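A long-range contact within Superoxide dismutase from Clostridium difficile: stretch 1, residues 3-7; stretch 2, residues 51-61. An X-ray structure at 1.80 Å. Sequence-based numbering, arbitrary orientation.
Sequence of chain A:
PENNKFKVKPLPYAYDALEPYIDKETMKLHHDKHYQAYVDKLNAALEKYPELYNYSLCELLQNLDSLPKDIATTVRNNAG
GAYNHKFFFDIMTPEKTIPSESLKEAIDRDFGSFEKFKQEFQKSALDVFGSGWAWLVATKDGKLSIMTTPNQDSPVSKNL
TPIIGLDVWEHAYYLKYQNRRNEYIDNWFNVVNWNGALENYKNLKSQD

Stretch 1 (3-7) NNKFK
Stretch 2, residues 51-61: ELYNYSLCELL

This is a small, mainly apolar contact, 411 Å² summed over both sides, in which an N-terminal segment, extended from Lys 5 onward, lays Phe 6 against a 3-10 turn and the helix after it, with one hydrogen bond at its exposed margin. Asn 4 has phi/psi -101/26; Lys 5 and Phe 6 are extended (-71/158 and -68/146). Residues 51-54 form the end of a 3-10 segment, and a helix begins at Leu 57, where Ser 56 OG caps Glu 59 N at 3.0 Å. Lys 5 CA and Tyr 53 CA, 5.8 Å apart, set the register.

Phe 6 (chi1 m, chi2 -83°) suits the central place because its flat ring meets several partners at once: Phe 6 CD1 lies 3.6 Å from Leu 57 CD2, CZ 3.7 Å from Leu 60 CD1, and CD2 4.2 Å from Tyr 53 CD1. Both leucines are m,t. At the ring edge, Phe 6 CZ approaches Tyr 55 O to 3.2 Å.

Buried Tyr 53 (m, chi2 -59°) points toward stretch 1; its OH is hydrogen-bonded elsewhere in the structure. One ring face receives the aliphatic chain of Lys 5 (m,t,t,t), whose CG sits 4.2 Å from the Tyr 53 ring centroid, a CH-pi contact.

Exposed Asn 4 (p, chi2 -9°) donates ND2 to OD1 of Asn 54 (m, chi2 -35°) at 3.0 Å; amides suit this, carrying donor and acceptor. A water lies 2.6 Å from Asn 4 O and 2.9 Å from Tyr 53 O, linking the backbones.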

# COMPACT_ATOMS: atom_id res chain seq x y z
N ASN A 3 14.04 -4.61 -31.16
CA ASN A 3 13.68 -4.15 -29.82
C ASN A 3 13.19 -5.30 -28.93
O ASN A 3 12.05 -5.76 -29.07
CB ASN A 3 12.63 -3.04 -29.91
CG ASN A 3 12.29 -2.45 -28.54
OD1 ASN A 3 12.57 -1.29 -28.27
ND2 ASN A 3 11.67 -3.26 -27.69
N ASN A 4 14.06 -5.75 -28.03
CA ASN A 4 13.71 -6.82 -27.11
C ASN A 4 13.36 -6.31 -25.72
O ASN A 4 13.52 -7.03 -24.73
CB ASN A 4 14.86 -7.84 -27.01
CG ASN A 4 16.18 -7.19 -26.62
OD1 ASN A 4 16.29 -5.96 -26.57
ND2 ASN A 4 17.19 -8.01 -26.34
N LYS A 5 12.89 -5.07 -25.64
CA LYS A 5 12.45 -4.53 -24.35
C LYS A 5 11.16 -5.19 -23.90
O LYS A 5 10.41 -5.74 -24.72
CB LYS A 5 12.30 -3.01 -24.44
CG LYS A 5 13.63 -2.30 -24.64
CD LYS A 5 13.51 -0.80 -24.42
CE LYS A 5 14.88 -0.14 -24.51
NZ LYS A 5 14.79 1.32 -24.25
N PHE A 6 10.89 -5.14 -22.60
CA PHE A 6 9.65 -5.69 -22.08
C PHE A 6 8.47 -4.84 -22.54
O PHE A 6 8.60 -3.64 -22.72
CB PHE A 6 9.72 -5.81 -20.55
CG PHE A 6 10.71 -6.84 -20.09
CD1 PHE A 6 10.36 -8.18 -20.04
CD2 PHE A 6 12.01 -6.47 -19.77
CE1 PHE A 6 11.28 -9.15 -19.65
CE2 PHE A 6 12.94 -7.43 -19.37
CZ PHE A 6 12.57 -8.77 -19.31
N LYS A 7 7.33 -5.48 -22.76
CA LYS A 7 6.18 -4.76 -23.27
C LYS A 7 4.92 -4.99 -22.44
O LYS A 7 4.77 -6.02 -21.78
CB LYS A 7 5.93 -5.10 -24.74
CG LYS A 7 7.17 -4.84 -25.60
CD LYS A 7 6.84 -4.66 -27.07
CE LYS A 7 8.02 -4.04 -27.80
NZ LYS A 7 9.30 -4.76 -27.52
N GLU A 51 21.80 -7.19 -21.66
CA GLU A 51 21.63 -8.64 -21.79
C GLU A 51 20.44 -9.14 -20.98
O GLU A 51 19.88 -10.19 -21.27
CB GLU A 51 22.91 -9.40 -21.40
CG GLU A 51 23.29 -9.27 -19.95
CD GLU A 51 24.74 -9.67 -19.71
OE1 GLU A 51 25.03 -10.88 -19.69
OE2 GLU A 51 25.59 -8.76 -19.56
N LEU A 52 20.05 -8.39 -19.96
CA LEU A 52 18.93 -8.80 -19.12
C LEU A 52 17.58 -8.71 -19.83
O LEU A 52 16.58 -9.28 -19.38
CB LEU A 52 18.91 -8.02 -17.80
CG LEU A 52 20.10 -8.30 -16.87
CD1 LEU A 52 20.01 -7.41 -15.64
CD2 LEU A 52 20.16 -9.79 -16.47
N TYR A 53 17.53 -7.99 -20.95
CA TYR A 53 16.31 -7.95 -21.75
C TYR A 53 16.01 -9.33 -22.32
O TYR A 53 14.89 -9.60 -22.74
CB TYR A 53 16.39 -6.93 -22.89
CG TYR A 53 16.39 -5.48 -22.47
CD1 TYR A 53 15.33 -4.93 -21.75
CD2 TYR A 53 17.44 -4.64 -22.82
CE1 TYR A 53 15.33 -3.60 -21.38
CE2 TYR A 53 17.45 -3.31 -22.46
CZ TYR A 53 16.40 -2.79 -21.74
OH TYR A 53 16.43 -1.45 -21.39
N ASN A 54 17.02 -10.20 -22.34
CA ASN A 54 16.83 -11.55 -22.83
C ASN A 54 16.39 -12.55 -21.75
O ASN A 54 16.09 -13.70 -22.05
CB ASN A 54 18.07 -12.05 -23.57
CG ASN A 54 18.32 -11.28 -24.86
OD1 ASN A 54 17.37 -10.88 -25.54
ND2 ASN A 54 19.58 -11.07 -25.20
N TYR A 55 16.35 -12.11 -20.49
CA TYR A 55 15.73 -12.90 -19.45
C TYR A 55 14.21 -12.76 -19.59
O TYR A 55 13.72 -11.72 -20.03
CB TYR A 55 16.11 -12.39 -18.06
CG TYR A 55 17.49 -12.72 -17.52
CD1 TYR A 55 18.60 -12.82 -18.37
CD2 TYR A 55 17.69 -12.88 -16.16
CE1 TYR A 55 19.87 -13.10 -17.84
CE2 TYR A 55 18.94 -13.16 -15.64
CZ TYR A 55 20.02 -13.27 -16.48
OH TYR A 55 21.26 -13.54 -15.93
N SER A 56 13.47 -13.78 -19.20
CA SER A 56 12.03 -13.65 -19.05
C SER A 56 11.75 -12.94 -17.72
O SER A 56 12.63 -12.87 -16.86
CB SER A 56 11.37 -15.02 -19.04
OG SER A 56 11.75 -15.75 -17.89
N LEU A 57 10.53 -12.43 -17.54
CA LEU A 57 10.17 -11.83 -16.26
C LEU A 57 10.32 -12.86 -15.14
O LEU A 57 10.79 -12.54 -14.04
CB LEU A 57 8.73 -11.28 -16.28
CG LEU A 57 8.44 -10.04 -17.14
CD1 LEU A 57 6.93 -9.72 -17.16
CD2 LEU A 57 9.22 -8.83 -16.64
N CYS A 58 9.93 -14.10 -15.42
CA CYS A 58 10.07 -15.16 -14.43
C CYS A 58 11.52 -15.37 -14.02
O CYS A 58 11.82 -15.53 -12.84
CB CYS A 58 9.45 -16.47 -14.91
SG CYS A 58 7.68 -16.59 -14.55
N GLU A 59 12.42 -15.37 -15.00
CA GLU A 59 13.84 -15.53 -14.71
C GLU A 59 14.36 -14.39 -13.84
O GLU A 59 15.14 -14.61 -12.91
CB GLU A 59 14.65 -15.66 -16.00
CG GLU A 59 14.48 -17.02 -16.66
CD GLU A 59 15.10 -17.11 -18.04
OE1 GLU A 59 15.19 -16.08 -18.74
OE2 GLU A 59 15.48 -18.23 -18.43
N LEU A 60 13.95 -13.17 -14.15
CA LEU A 60 14.30 -12.04 -13.31
C LEU A 60 13.81 -12.26 -11.87
O LEU A 60 14.57 -12.09 -10.91
CB LEU A 60 13.75 -10.73 -13.89
CG LEU A 60 14.39 -10.22 -15.19
CD1 LEU A 60 13.61 -9.03 -15.74
CD2 LEU A 60 15.85 -9.84 -14.99
N LEU A 61 12.56 -12.65 -11.73
CA LEU A 61 11.99 -12.85 -10.40
C LEU A 61 12.61 -14.02 -9.64
O LEU A 61 12.60 -14.05 -8.42
CB LEU A 61 10.47 -13.01 -10.49
CG LEU A 61 9.76 -11.75 -10.99
CD1 LEU A 61 8.27 -12.00 -11.09
CD2 LEU A 61 10.06 -10.58 -10.06
O HOH W 1 12.21 -8.40 -22.97